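Local coordinates for protein hypothetical aspartyl-tRNA synthetase (Sulfolobus tokodaii, PDB 1WYD) that probably attaches L-aspartate to both tRNA(Asp) and tRNA(Asn), activating the amino acid with ATP before transferring it to the tRNA acceptor end, at residues G32-I37 with V49-S54; S54-I59 with E90-L95; I69-I74 with I85-E90. One frame throughout, in Å; residues are numbered along the deposited sequence.

Interaction 1. Residues G32-I37 with V49-S54; sequences GGKKFI and VVDKNS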
ATOM      1  N   GLY B  32      43.081  10.647  24.734  1.00 57.15           N
ATOM      2  CA  GLY B  32      44.243   9.866  25.109  1.00 57.74           C
ATOM      3  C   GLY B  32      45.010   9.298  23.923  1.00 58.16           C
ATOM      4  O   GLY B  32      45.557   8.196  24.015  1.00 57.77           O
ATOM      5  N   GLY B  33      45.086  10.062  22.824  1.00 58.08           N
ATOM      6  CA  GLY B  33      45.685   9.570  21.599  1.00 57.95           C
ATOM      7  C   GLY B  33      44.878   8.469  20.901  1.00 58.58           C
ATOM      8  O   GLY B  33      45.331   7.904  19.911  1.00 58.62           O
ATOM      9  N   LYS B  34      43.689   8.154  21.415  1.00 58.98           N
ATOM     10  CA  LYS B  34      42.776   7.234  20.726  1.00 59.23           C
ATOM     11  C   LYS B  34      41.649   7.989  20.030  1.00 58.57           C
ATOM     12  O   LYS B  34      41.173   9.011  20.528  1.00 58.38           O
ATOM     13  CB  LYS B  34      42.186   6.208  21.690  1.00 59.30           C
ATOM     14  CG  LYS B  34      43.192   5.189  22.150  1.00 60.79           C
ATOM     15  CD  LYS B  34      42.623   4.341  23.266  1.00 64.18           C
ATOM     16  CE  LYS B  34      43.306   2.986  23.283  1.00 66.99           C
ATOM     17  NZ  LYS B  34      44.794   3.094  23.086  1.00 67.83           N
ATOM     18  N   LYS B  35      41.253   7.475  18.869  1.00 57.72           N
ATOM     19  CA  LYS B  35      40.137   8.013  18.108  1.00 57.14           C
ATOM     20  C   LYS B  35      38.910   7.158  18.353  1.00 56.17           C
ATOM     21  O   LYS B  35      38.935   5.939  18.152  1.00 55.35           O
ATOM     22  CB  LYS B  35      40.450   8.019  16.602  1.00 57.71           C
ATOM     23  CG  LYS B  35      39.304   8.596  15.758  1.00 58.62           C
ATOM     24  CD  LYS B  35      39.803   9.315  14.494  1.00 61.96           C
ATOM     25  CE  LYS B  35      40.876  10.378  14.786  1.00 63.44           C
ATOM     26  NZ  LYS B  35      40.315  11.740  15.014  1.00 65.20           N
ATOM     27  N   PHE B  36      37.832   7.804  18.774  1.00 55.08           N
ATOM     28  CA  PHE B  36      36.598   7.098  18.997  1.00 54.58           C
ATOM     29  C   PHE B  36      35.598   7.422  17.885  1.00 53.18           C
ATOM     30  O   PHE B  36      35.304   8.575  17.640  1.00 52.98           O
ATOM     31  CB  PHE B  36      36.046   7.460  20.370  1.00 55.37           C
ATOM     32  CG  PHE B  36      36.823   6.862  21.503  1.00 58.74           C
ATOM     33  CD1 PHE B  36      37.838   7.580  22.124  1.00 61.90           C
ATOM     34  CD2 PHE B  36      36.547   5.581  21.952  1.00 61.48           C
ATOM     35  CE1 PHE B  36      38.569   7.032  23.185  1.00 62.97           C
ATOM     36  CE2 PHE B  36      37.275   5.022  23.014  1.00 63.67           C
ATOM     37  CZ  PHE B  36      38.289   5.747  23.625  1.00 63.61           C
ATOM     38  N   ILE B  37      35.100   6.402  17.199  1.00 51.55           N
ATOM     39  CA  ILE B  37      34.065   6.617  16.201  1.00 50.15           C
ATOM     40  C   ILE B  37      32.772   5.989  16.664  1.00 49.41           C
ATOM     41  O   ILE B  37      32.713   4.779  16.791  1.00 48.84           O
ATOM     42  CB  ILE B  37      34.475   6.003  14.829  1.00 50.68           C
ATOM     43  CG1 ILE B  37      35.921   6.351  14.468  1.00 49.20           C
ATOM     44  CG2 ILE B  37      33.531   6.484  13.741  1.00 49.76           C
ATOM     45  CD1 ILE B  37      36.401   5.661  13.229  1.00 48.11           C
ATOM     46  N   VAL B  49      36.944   1.907  18.261  1.00 55.17           N
ATOM     47  CA  VAL B  49      38.188   2.512  18.718  1.00 56.42           C
ATOM     48  C   VAL B  49      39.304   2.276  17.676  1.00 57.14           C
ATOM     49  O   VAL B  49      39.393   1.216  17.057  1.00 56.55           O
ATOM     50  CB  VAL B  49      38.582   1.992  20.145  1.00 56.50           C
ATOM     51  CG1 VAL B  49      39.619   2.907  20.823  1.00 57.27           C
ATOM     52  CG2 VAL B  49      37.358   1.873  21.046  1.00 56.24           C
ATOM     53  N   VAL B  50      40.112   3.304  17.462  1.00 58.97           N
ATOM     54  CA  VAL B  50      41.291   3.226  16.614  1.00 61.32           C
ATOM     55  C   VAL B  50      42.425   3.756  17.469  1.00 63.66           C
ATOM     56  O   VAL B  50      42.513   4.967  17.698  1.00 63.80           O
ATOM     57  CB  VAL B  50      41.187   4.121  15.339  1.00 60.78           C
ATOM     58  CG1 VAL B  50      42.061   3.577  14.231  1.00 59.31           C
ATOM     59  CG2 VAL B  50      39.751   4.260  14.856  1.00 60.15           C
ATOM     60  N   ASP B  51      43.276   2.862  17.970  1.00 66.77           N
ATOM     61  CA  ASP B  51      44.431   3.309  18.740  1.00 69.37           C
ATOM     62  C   ASP B  51      45.548   3.760  17.812  1.00 70.49           C
ATOM     63  O   ASP B  51      45.492   3.525  16.601  1.00 70.20           O
ATOM     64  CB  ASP B  51      44.899   2.303  19.820  1.00 70.16           C
ATOM     65  CG  ASP B  51      45.065   0.889  19.303  1.00 73.02           C
ATOM     66  OD1 ASP B  51      45.663   0.717  18.213  1.00 76.19           O
ATOM     67  OD2 ASP B  51      44.651  -0.121  19.947  1.00 76.20           O
ATOM     68  N   LYS B  52      46.537   4.432  18.397  1.00 72.13           N
ATOM     69  CA  LYS B  52      47.623   5.060  17.654  1.00 73.74           C
ATOM     70  C   LYS B  52      48.334   4.135  16.662  1.00 73.99           C
ATOM     71  O   LYS B  52      48.624   4.546  15.545  1.00 74.31           O
ATOM     72  CB  LYS B  52      48.645   5.689  18.625  1.00 74.07           C
ATOM     73  CG  LYS B  52      48.223   7.059  19.192  1.00 76.30           C
ATOM     74  CD  LYS B  52      48.639   8.235  18.269  1.00 79.48           C
ATOM     75  CE  LYS B  52      47.917   9.554  18.624  1.00 80.31           C
ATOM     76  NZ  LYS B  52      48.359  10.722  17.779  1.00 81.59           N
ATOM     77  N   ASN B  53      48.622   2.904  17.063  1.00 74.52           N
ATOM     78  CA  ASN B  53      49.505   2.070  16.245  1.00 75.60           C
ATOM     79  C   ASN B  53      48.795   1.150  15.238  1.00 75.39           C
ATOM     80  O   ASN B  53      49.447   0.345  14.562  1.00 75.58           O
ATOM     81  CB  ASN B  53      50.600   1.344  17.081  1.00 76.26           C
ATOM     82  CG  ASN B  53      50.063   0.693  18.365  1.00 78.98           C
ATOM     83  OD1 ASN B  53      49.197   1.251  19.051  1.00 83.66           O
ATOM     84  ND2 ASN B  53      50.588  -0.498  18.698  1.00 80.36           N
ATOM     85  N   SER B  54      47.473   1.306  15.107  1.00 74.73           N
ATOM     86  CA  SER B  54      46.693   0.601  14.078  1.00 73.73           C
ATOM     87  C   SER B  54      46.959   1.175  12.665  1.00 72.98           C
ATOM     88  O   SER B  54      47.269   2.362  12.527  1.00 72.43           O
ATOM     89  CB  SER B  54      45.199   0.675  14.415  1.00 73.71           C
ATOM     90  OG  SER B  54      44.428  -0.121  13.529  1.00 74.37           O
TER

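Interaction 2. Residues S54-I59 with E90-L95; sequences SSAFGI and EEITLL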
ATOM      1  N   SER B  54      47.473   1.306  15.107  1.00 74.73           N
ATOM      2  CA  SER B  54      46.693   0.601  14.078  1.00 73.73           C
ATOM      3  C   SER B  54      46.959   1.175  12.665  1.00 72.98           C
ATOM      4  O   SER B  54      47.269   2.362  12.527  1.00 72.43           O
ATOM      5  CB  SER B  54      45.199   0.675  14.415  1.00 73.71           C
ATOM      6  OG  SER B  54      44.428  -0.121  13.529  1.00 74.37           O
ATOM      7  N   SER B  55      46.851   0.340  11.625  1.00 72.09           N
ATOM      8  CA  SER B  55      46.985   0.839  10.243  1.00 71.39           C
ATOM      9  C   SER B  55      45.762   1.665   9.798  1.00 70.39           C
ATOM     10  O   SER B  55      45.840   2.409   8.826  1.00 70.39           O
ATOM     11  CB  SER B  55      47.315  -0.273   9.218  1.00 71.66           C
ATOM     12  OG  SER B  55      47.225  -1.592   9.756  1.00 72.73           O
ATOM     13  N   ALA B  56      44.653   1.553  10.534  1.00 68.92           N
ATOM     14  CA  ALA B  56      43.438   2.334  10.264  1.00 67.35           C
ATOM     15  C   ALA B  56      43.480   3.777  10.800  1.00 66.40           C
ATOM     16  O   ALA B  56      42.593   4.589  10.508  1.00 65.58           O
ATOM     17  CB  ALA B  56      42.200   1.600  10.810  1.00 67.66           C
ATOM     18  N   PHE B  57      44.514   4.098  11.578  1.00 65.28           N
ATOM     19  CA  PHE B  57      44.602   5.408  12.211  1.00 64.03           C
ATOM     20  C   PHE B  57      44.670   6.520  11.174  1.00 63.04           C
ATOM     21  O   PHE B  57      44.013   7.548  11.324  1.00 63.63           O
ATOM     22  CB  PHE B  57      45.782   5.477  13.194  1.00 64.13           C
ATOM     23  CG  PHE B  57      45.831   6.748  14.008  1.00 64.37           C
ATOM     24  CD1 PHE B  57      44.763   7.113  14.839  1.00 65.56           C
ATOM     25  CD2 PHE B  57      46.938   7.576  13.943  1.00 64.56           C
ATOM     26  CE1 PHE B  57      44.797   8.287  15.593  1.00 65.83           C
ATOM     27  CE2 PHE B  57      46.992   8.749  14.692  1.00 65.40           C
ATOM     28  CZ  PHE B  57      45.919   9.104  15.524  1.00 65.81           C
ATOM     29  N   GLY B  58      45.446   6.295  10.120  1.00 61.81           N
ATOM     30  CA  GLY B  58      45.686   7.289   9.088  1.00 60.50           C
ATOM     31  C   GLY B  58      44.412   7.730   8.394  1.00 60.00           C
ATOM     32  O   GLY B  58      44.141   8.929   8.297  1.00 59.84           O
ATOM     33  N   ILE B  59      43.621   6.767   7.926  1.00 59.21           N
ATOM     34  CA  ILE B  59      42.390   7.106   7.239  1.00 58.62           C
ATOM     35  C   ILE B  59      41.356   7.678   8.221  1.00 58.28           C
ATOM     36  O   ILE B  59      40.693   8.650   7.906  1.00 58.13           O
ATOM     37  CB  ILE B  59      41.866   5.927   6.327  1.00 59.01           C
ATOM     38  CG1 ILE B  59      40.867   6.449   5.274  1.00 57.84           C
ATOM     39  CG2 ILE B  59      41.329   4.728   7.158  1.00 58.49           C
ATOM     40  CD1 ILE B  59      40.553   5.453   4.176  1.00 56.43           C
ATOM     41  N   GLU B  90      40.867  -2.301  12.761  1.00 61.58           N
ATOM     42  CA  GLU B  90      42.111  -2.715  12.111  1.00 62.16           C
ATOM     43  C   GLU B  90      42.190  -2.160  10.691  1.00 61.41           C
ATOM     44  O   GLU B  90      43.276  -1.844  10.179  1.00 61.09           O
ATOM     45  CB  GLU B  90      42.242  -4.246  12.084  1.00 62.91           C
ATOM     46  CG  GLU B  90      42.212  -4.919  13.456  1.00 66.93           C
ATOM     47  CD  GLU B  90      43.542  -4.853  14.215  1.00 72.45           C
ATOM     48  OE1 GLU B  90      44.618  -5.085  13.610  1.00 74.39           O
ATOM     49  OE2 GLU B  90      43.513  -4.571  15.437  1.00 75.92           O
ATOM     50  N   GLU B  91      41.023  -2.049  10.058  1.00 60.61           N
ATOM     51  CA  GLU B  91      40.918  -1.558   8.686  1.00 59.55           C
ATOM     52  C   GLU B  91      39.604  -0.826   8.496  1.00 58.12           C
ATOM     53  O   GLU B  91      38.556  -1.313   8.940  1.00 57.42           O
ATOM     54  CB  GLU B  91      41.021  -2.705   7.684  1.00 59.91           C
ATOM     55  CG  GLU B  91      41.359  -2.248   6.276  1.00 61.42           C
ATOM     56  CD  GLU B  91      41.448  -3.398   5.283  1.00 64.02           C
ATOM     57  OE1 GLU B  91      41.812  -3.143   4.118  1.00 62.28           O
ATOM     58  OE2 GLU B  91      41.157  -4.557   5.662  1.00 66.35           O
ATOM     59  N   ILE B  92      39.687   0.339   7.845  1.00 56.18           N
ATOM     60  CA  ILE B  92      38.540   1.157   7.522  1.00 54.72           C
ATOM     61  C   ILE B  92      38.586   1.538   6.040  1.00 55.46           C
ATOM     62  O   ILE B  92      39.603   2.027   5.524  1.00 55.42           O
ATOM     63  CB  ILE B  92      38.472   2.431   8.443  1.00 55.06           C
ATOM     64  CG1 ILE B  92      38.064   2.059   9.886  1.00 52.36           C
ATOM     65  CG2 ILE B  92      37.543   3.537   7.844  1.00 51.14           C
ATOM     66  CD1 ILE B  92      38.712   2.929  10.971  1.00 47.36           C
ATOM     67  N   THR B  93      37.482   1.291   5.354  1.00 55.12           N
ATOM     68  CA  THR B  93      37.345   1.694   3.972  1.00 55.37           C
ATOM     69  C   THR B  93      36.318   2.815   3.845  1.00 54.82           C
ATOM     70  O   THR B  93      35.241   2.762   4.454  1.00 55.06           O
ATOM     71  CB  THR B  93      36.940   0.491   3.129  1.00 55.92           C
ATOM     72  OG1 THR B  93      37.767  -0.620   3.495  1.00 56.50           O
ATOM     73  CG2 THR B  93      37.264   0.745   1.643  1.00 56.77           C
ATOM     74  N   LEU B  94      36.679   3.835   3.077  1.00 54.02           N
ATOM     75  CA  LEU B  94      35.815   4.967   2.784  1.00 53.22           C
ATOM     76  C   LEU B  94      34.944   4.616   1.577  1.00 53.20           C
ATOM     77  O   LEU B  94      35.450   4.455   0.454  1.00 53.44           O
ATOM     78  CB  LEU B  94      36.666   6.187   2.469  1.00 52.60           C
ATOM     79  CG  LEU B  94      36.355   7.598   2.968  1.00 53.07           C
ATOM     80  CD1 LEU B  94      37.062   8.573   2.040  1.00 53.18           C
ATOM     81  CD2 LEU B  94      34.866   7.883   3.014  1.00 50.65           C
ATOM     82  N   LEU B  95      33.641   4.470   1.798  1.00 52.41           N
ATOM     83  CA  LEU B  95      32.758   4.057   0.710  1.00 51.61           C
ATOM     84  C   LEU B  95      32.263   5.291   0.008  1.00 52.64           C
ATOM     85  O   LEU B  95      32.182   5.336  -1.217  1.00 53.18           O
ATOM     86  CB  LEU B  95      31.594   3.227   1.244  1.00 50.76           C
ATOM     87  CG  LEU B  95      31.968   1.963   2.016  1.00 48.85           C
ATOM     88  CD1 LEU B  95      30.723   1.239   2.435  1.00 47.29           C
ATOM     89  CD2 LEU B  95      32.873   1.034   1.188  1.00 47.43           C
TER

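Interaction 3. Residues I69-I74 with I85-E90; sequences IQVRGI and IELHAE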
ATOM      1  N   ILE B  69      31.282   4.282   5.953  1.00 43.88           N
ATOM      2  CA  ILE B  69      32.478   3.472   6.056  1.00 45.15           C
ATOM      3  C   ILE B  69      32.208   1.987   6.270  1.00 46.99           C
ATOM      4  O   ILE B  69      31.125   1.579   6.701  1.00 47.45           O
ATOM      5  CB  ILE B  69      33.516   4.027   7.143  1.00 44.92           C
ATOM      6  CG1 ILE B  69      33.034   3.832   8.596  1.00 43.15           C
ATOM      7  CG2 ILE B  69      33.898   5.436   6.883  1.00 43.16           C
ATOM      8  CD1 ILE B  69      34.088   4.204   9.626  1.00 39.78           C
ATOM      9  N   GLN B  70      33.225   1.202   5.928  1.00 49.11           N
ATOM     10  CA  GLN B  70      33.354  -0.201   6.285  1.00 51.29           C
ATOM     11  C   GLN B  70      34.422  -0.255   7.359  1.00 51.70           C
ATOM     12  O   GLN B  70      35.491   0.346   7.212  1.00 50.81           O
ATOM     13  CB  GLN B  70      33.877  -0.952   5.075  1.00 52.01           C
ATOM     14  CG  GLN B  70      33.188  -2.239   4.764  1.00 55.70           C
ATOM     15  CD  GLN B  70      33.726  -2.875   3.488  1.00 58.00           C
ATOM     16  OE1 GLN B  70      33.588  -4.082   3.283  1.00 59.59           O
ATOM     17  NE2 GLN B  70      34.334  -2.065   2.635  1.00 57.28           N
ATOM     18  N   VAL B  71      34.140  -0.958   8.450  1.00 53.14           N
ATOM     19  CA  VAL B  71      35.173  -1.188   9.467  1.00 54.42           C
ATOM     20  C   VAL B  71      35.314  -2.658   9.904  1.00 54.76           C
ATOM     21  O   VAL B  71      34.379  -3.279  10.394  1.00 55.66           O
ATOM     22  CB  VAL B  71      35.065  -0.179  10.675  1.00 54.56           C
ATOM     23  CG1 VAL B  71      33.680  -0.199  11.316  1.00 55.67           C
ATOM     24  CG2 VAL B  71      36.125  -0.456  11.707  1.00 54.17           C
ATOM     25  N   ARG B  72      36.500  -3.209   9.669  1.00 55.26           N
ATOM     26  CA  ARG B  72      36.889  -4.526  10.151  1.00 54.88           C
ATOM     27  C   ARG B  72      37.760  -4.375  11.407  1.00 55.17           C
ATOM     28  O   ARG B  72      38.775  -3.671  11.386  1.00 54.55           O
ATOM     29  CB  ARG B  72      37.672  -5.236   9.060  1.00 54.84           C
ATOM     30  CG  ARG B  72      38.284  -6.566   9.482  1.00 56.37           C
ATOM     31  CD  ARG B  72      38.787  -7.405   8.304  1.00 58.48           C
ATOM     32  NE  ARG B  72      40.019  -6.861   7.738  1.00 61.04           N
ATOM     33  CZ  ARG B  72      41.210  -6.861   8.359  1.00 62.40           C
ATOM     34  NH1 ARG B  72      41.357  -7.391   9.581  1.00 61.11           N
ATOM     35  NH2 ARG B  72      42.266  -6.337   7.750  1.00 61.48           N
ATOM     36  N   GLY B  73      37.353  -5.012  12.504  1.00 55.05           N
ATOM     37  CA  GLY B  73      38.164  -5.038  13.704  1.00 56.05           C
ATOM     38  C   GLY B  73      37.831  -6.202  14.642  1.00 57.38           C
ATOM     39  O   GLY B  73      37.079  -7.123  14.288  1.00 56.84           O
ATOM     40  N   ILE B  74      38.380  -6.153  15.854  1.00 57.99           N
ATOM     41  CA  ILE B  74      38.190  -7.235  16.809  1.00 59.41           C
ATOM     42  C   ILE B  74      37.324  -6.755  17.944  1.00 59.87           C
ATOM     43  O   ILE B  74      37.561  -5.705  18.498  1.00 60.28           O
ATOM     44  CB  ILE B  74      39.565  -7.761  17.308  1.00 59.53           C
ATOM     45  CG1 ILE B  74      40.196  -8.668  16.244  1.00 60.46           C
ATOM     46  CG2 ILE B  74      39.419  -8.542  18.602  1.00 58.77           C
ATOM     47  CD1 ILE B  74      40.892  -7.934  15.057  1.00 62.28           C
ATOM     48  N   ILE B  85      30.016  -3.682  24.513  1.00 65.00           N
ATOM     49  CA  ILE B  85      31.123  -3.886  23.577  1.00 63.72           C
ATOM     50  C   ILE B  85      31.597  -2.651  22.815  1.00 63.15           C
ATOM     51  O   ILE B  85      30.977  -1.582  22.841  1.00 62.89           O
ATOM     52  CB  ILE B  85      30.814  -4.999  22.543  1.00 63.78           C
ATOM     53  CG1 ILE B  85      29.496  -4.703  21.811  1.00 62.87           C
ATOM     54  CG2 ILE B  85      30.879  -6.389  23.184  1.00 63.83           C
ATOM     55  CD1 ILE B  85      29.694  -4.419  20.337  1.00 62.64           C
ATOM     56  N   GLU B  86      32.718  -2.862  22.129  1.00 62.19           N
ATOM     57  CA  GLU B  86      33.302  -1.925  21.198  1.00 61.54           C
ATOM     58  C   GLU B  86      34.154  -2.712  20.201  1.00 60.89           C
ATOM     59  O   GLU B  86      34.629  -3.808  20.504  1.00 59.86           O
ATOM     60  CB  GLU B  86      34.143  -0.861  21.923  1.00 61.55           C
ATOM     61  CG  GLU B  86      34.872  -1.338  23.164  1.00 62.22           C
ATOM     62  CD  GLU B  86      35.981  -0.400  23.600  1.00 63.67           C
ATOM     63  OE1 GLU B  86      35.685   0.759  24.001  1.00 61.89           O
ATOM     64  OE2 GLU B  86      37.159  -0.835  23.542  1.00 65.14           O
ATOM     65  N   LEU B  87      34.325  -2.125  19.014  1.00 60.58           N
ATOM     66  CA  LEU B  87      35.095  -2.680  17.916  1.00 59.91           C
ATOM     67  C   LEU B  87      36.433  -1.981  17.875  1.00 60.56           C
ATOM     68  O   LEU B  87      36.484  -0.756  17.801  1.00 60.42           O
ATOM     69  CB  LEU B  87      34.372  -2.387  16.606  1.00 59.71           C
ATOM     70  CG  LEU B  87      34.266  -3.420  15.478  1.00 57.86           C
ATOM     71  CD1 LEU B  87      34.190  -2.714  14.179  1.00 53.31           C
ATOM     72  CD2 LEU B  87      35.399  -4.403  15.494  1.00 53.01           C
ATOM     73  N   HIS B  88      37.520  -2.749  17.904  1.00 61.11           N
ATOM     74  CA  HIS B  88      38.855  -2.171  17.855  1.00 61.82           C
ATOM     75  C   HIS B  88      39.306  -2.202  16.413  1.00 61.54           C
ATOM     76  O   HIS B  88      39.578  -3.258  15.868  1.00 62.03           O
ATOM     77  CB  HIS B  88      39.806  -2.929  18.792  1.00 62.38           C
ATOM     78  CG  HIS B  88      39.636  -2.564  20.240  1.00 65.56           C
ATOM     79  ND1 HIS B  88      40.645  -2.708  21.171  1.00 66.59           N
ATOM     80  CD2 HIS B  88      38.574  -2.053  20.916  1.00 67.20           C
ATOM     81  CE1 HIS B  88      40.213  -2.307  22.354  1.00 67.31           C
ATOM     82  NE2 HIS B  88      38.961  -1.901  22.226  1.00 68.16           N
ATOM     83  N   ALA B  89      39.361  -1.045  15.774  1.00 61.50           N
ATOM     84  CA  ALA B  89      39.489  -1.033  14.323  1.00 61.49           C
ATOM     85  C   ALA B  89      40.862  -1.515  13.841  1.00 61.97           C
ATOM     86  O   ALA B  89      41.900  -1.174  14.448  1.00 62.48           O
ATOM     87  CB  ALA B  89      39.177   0.332  13.780  1.00 60.97           C
ATOM     88  N   GLU B  90      40.867  -2.301  12.761  1.00 61.58           N
ATOM     89  CA  GLU B  90      42.111  -2.715  12.111  1.00 62.16           C
ATOM     90  C   GLU B  90      42.190  -2.160  10.691  1.00 61.41           C
ATOM     91  O   GLU B  90      43.276  -1.844  10.179  1.00 61.09           O
ATOM     92  CB  GLU B  90      42.242  -4.246  12.084  1.00 62.91           C
ATOM     93  CG  GLU B  90      42.212  -4.919  13.456  1.00 66.93           C
ATOM     94  CD  GLU B  90      43.542  -4.853  14.215  1.00 72.45           C
ATOM     95  OE1 GLU B  90      44.618  -5.085  13.610  1.00 74.39           O
ATOM     96  OE2 GLU B  90      43.513  -4.571  15.437  1.00 75.92           O
TER

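Interaction 1. Residues G32-I37 with V49-S54
Lys35 and Val50 form an antiparallel hydrogen-bonded pair, Lys35 N giving to Val50 O at 3.0 Å and Val50 N giving back to Lys35 O. The next pair, Phe36 with Val49, is non-hydrogen-bonded, and there the CA of Val49 makes a CA-H...O contact of 3.6 Å with Lys35 O. Phe36 and Val49 lie side by side and point the same way, both methyls of Val49 meeting the ring at Phe36 CE2, with Val49 CG2 the nearer at 3.7 Å. On the face of Lys35 and Val50, Ile37 CD1 reaches Val50 CG2 at 4.0 Å. Lys34 runs alongside Asp51; a bend at chi4 (43°) brings Lys34 NZ to 3.4 Å from Asp51 CB, while Lys34 NZ and Asp51 OD2 remain 4.5 Å apart, beyond a salt bridge. Past the strand, Lys52 folds its aliphatic chain over Gly33 O. Lys35 NZ forms a salt bridge with Asp30. The two segments belong to the hairpin of strands 34-41 and 44-50 in the OB-fold domain: strand 18-31 adjoins 34-41, strand 85-89 runs parallel to 44-50, and helix 57-60 packs on Lys35 and Val50.

Interaction 2. Residues S54-I59 with E90-L95
Ala56 and Ile59 rest on Ile92 where, in the OB-fold domain, the turn and short helix after strand 44-50 pack over strand 91-94. No hydrogen bond crosses this contact, which is made largely by aliphatic groups. Ala56 CB points at the strand and sits 3.7 Å from Ile92 CD1, and it also lies against Glu90 O. Ile92 places CG1 anti to its carbonyl carbon (chi1 -72°), and from there CD1 extends to the alanine, while its CB and CG2 meet the second isoleucine. Ile59 has CG1 anti to its own backbone N (chi1 -161°), which puts CG2 between the backbone N and the carbonyl carbon; Ile59 CG2 packs on Ile92 CB at 3.9 Å and approaches Ile92 O at 3.6 Å. The other branch of Ile59 ends in CD1, and Ile59 CD1 meets Leu94 CB at 4.3 Å. Ile92 is backed by Val71 of strand 68-77. Glu90 and Glu91 both face Arg72 in a classic beta bulge, and Glu91 OE2 forms a salt bridge with Arg72 NH2. At the start of the turn Ser54 OG bonds to Ala89 O and touches Glu90 CA. The same hydroxyl oxygen accepts a weak capping bond from Ala56 N, 3.4 Å from Ser54 OG.

Interaction 3. Residues I69-I74 with I85-E90
Gly73 and Ala89 form an antiparallel non-hydrogen-bonded pair in a strongly twisted hairpin of the OB-fold domain, the axes of 69-74 and 85-89 lying 107° apart. Beside it Ile74 and His88 are a hydrogen-bonded pair: Ile74 N gives to His88 O, and His88 N gives to Ile74 O at 3.0 Å. At the corner of the chain, Glu90 N gives to Arg72 O at 2.9 Å. The CA atoms of Gly73 and Ala89 are only 4.3 Å apart, and Gly73 CA makes a CA-H...O contact of 3.1 Å with His88 O. Val71 and Leu87 meet tip to tip, Val71 CG1 against Leu87 CD1. Val71 CG2, anti to the backbone N, rests on Ala89 CB at 3.8 Å; Trp21 of strand 18-31 packs on both Val71 and Leu87. Arg72 passes NH1 near Glu90 CB, but this nitrogen is held by a salt bridge to Glu18. Within strand 85-89, Glu86 meets the His88 ring at its edge, Glu86 CD lying in the ring plane; His88 NE2 bonds to Glu86 OE2, although the very short length in the model is doubtful. At the exposed Glu90, Ile74 crosses the glutamate obliquely: its chi2 of 79° sets CD1, and Ile74 CD1 lies 3.7 Å from Glu90 CG.

All three interactions lie in the OB-fold nucleic acid binding domain, about 37 to 43 Å from the centre of the chain and away from the predicted aspartate, ATP and magnesium sites. Centres lie 11 Å apart between interaction 1 and each of the others, 9 Å between interactions 2 and 3. Along the chain, interaction 1 closes before the others open, and interaction 3 is nested in the loop closed by interaction 2. Ser54 is common to interactions 1 and 2, Glu90 to 2 and 3. Parallel pairing of strands 44-50 and 85-89 ties the two hairpins into one curled sheet. In this family the domain binds the tRNA anticodon, consistent with recognition of both tRNA(Asp) and tRNA(Asn).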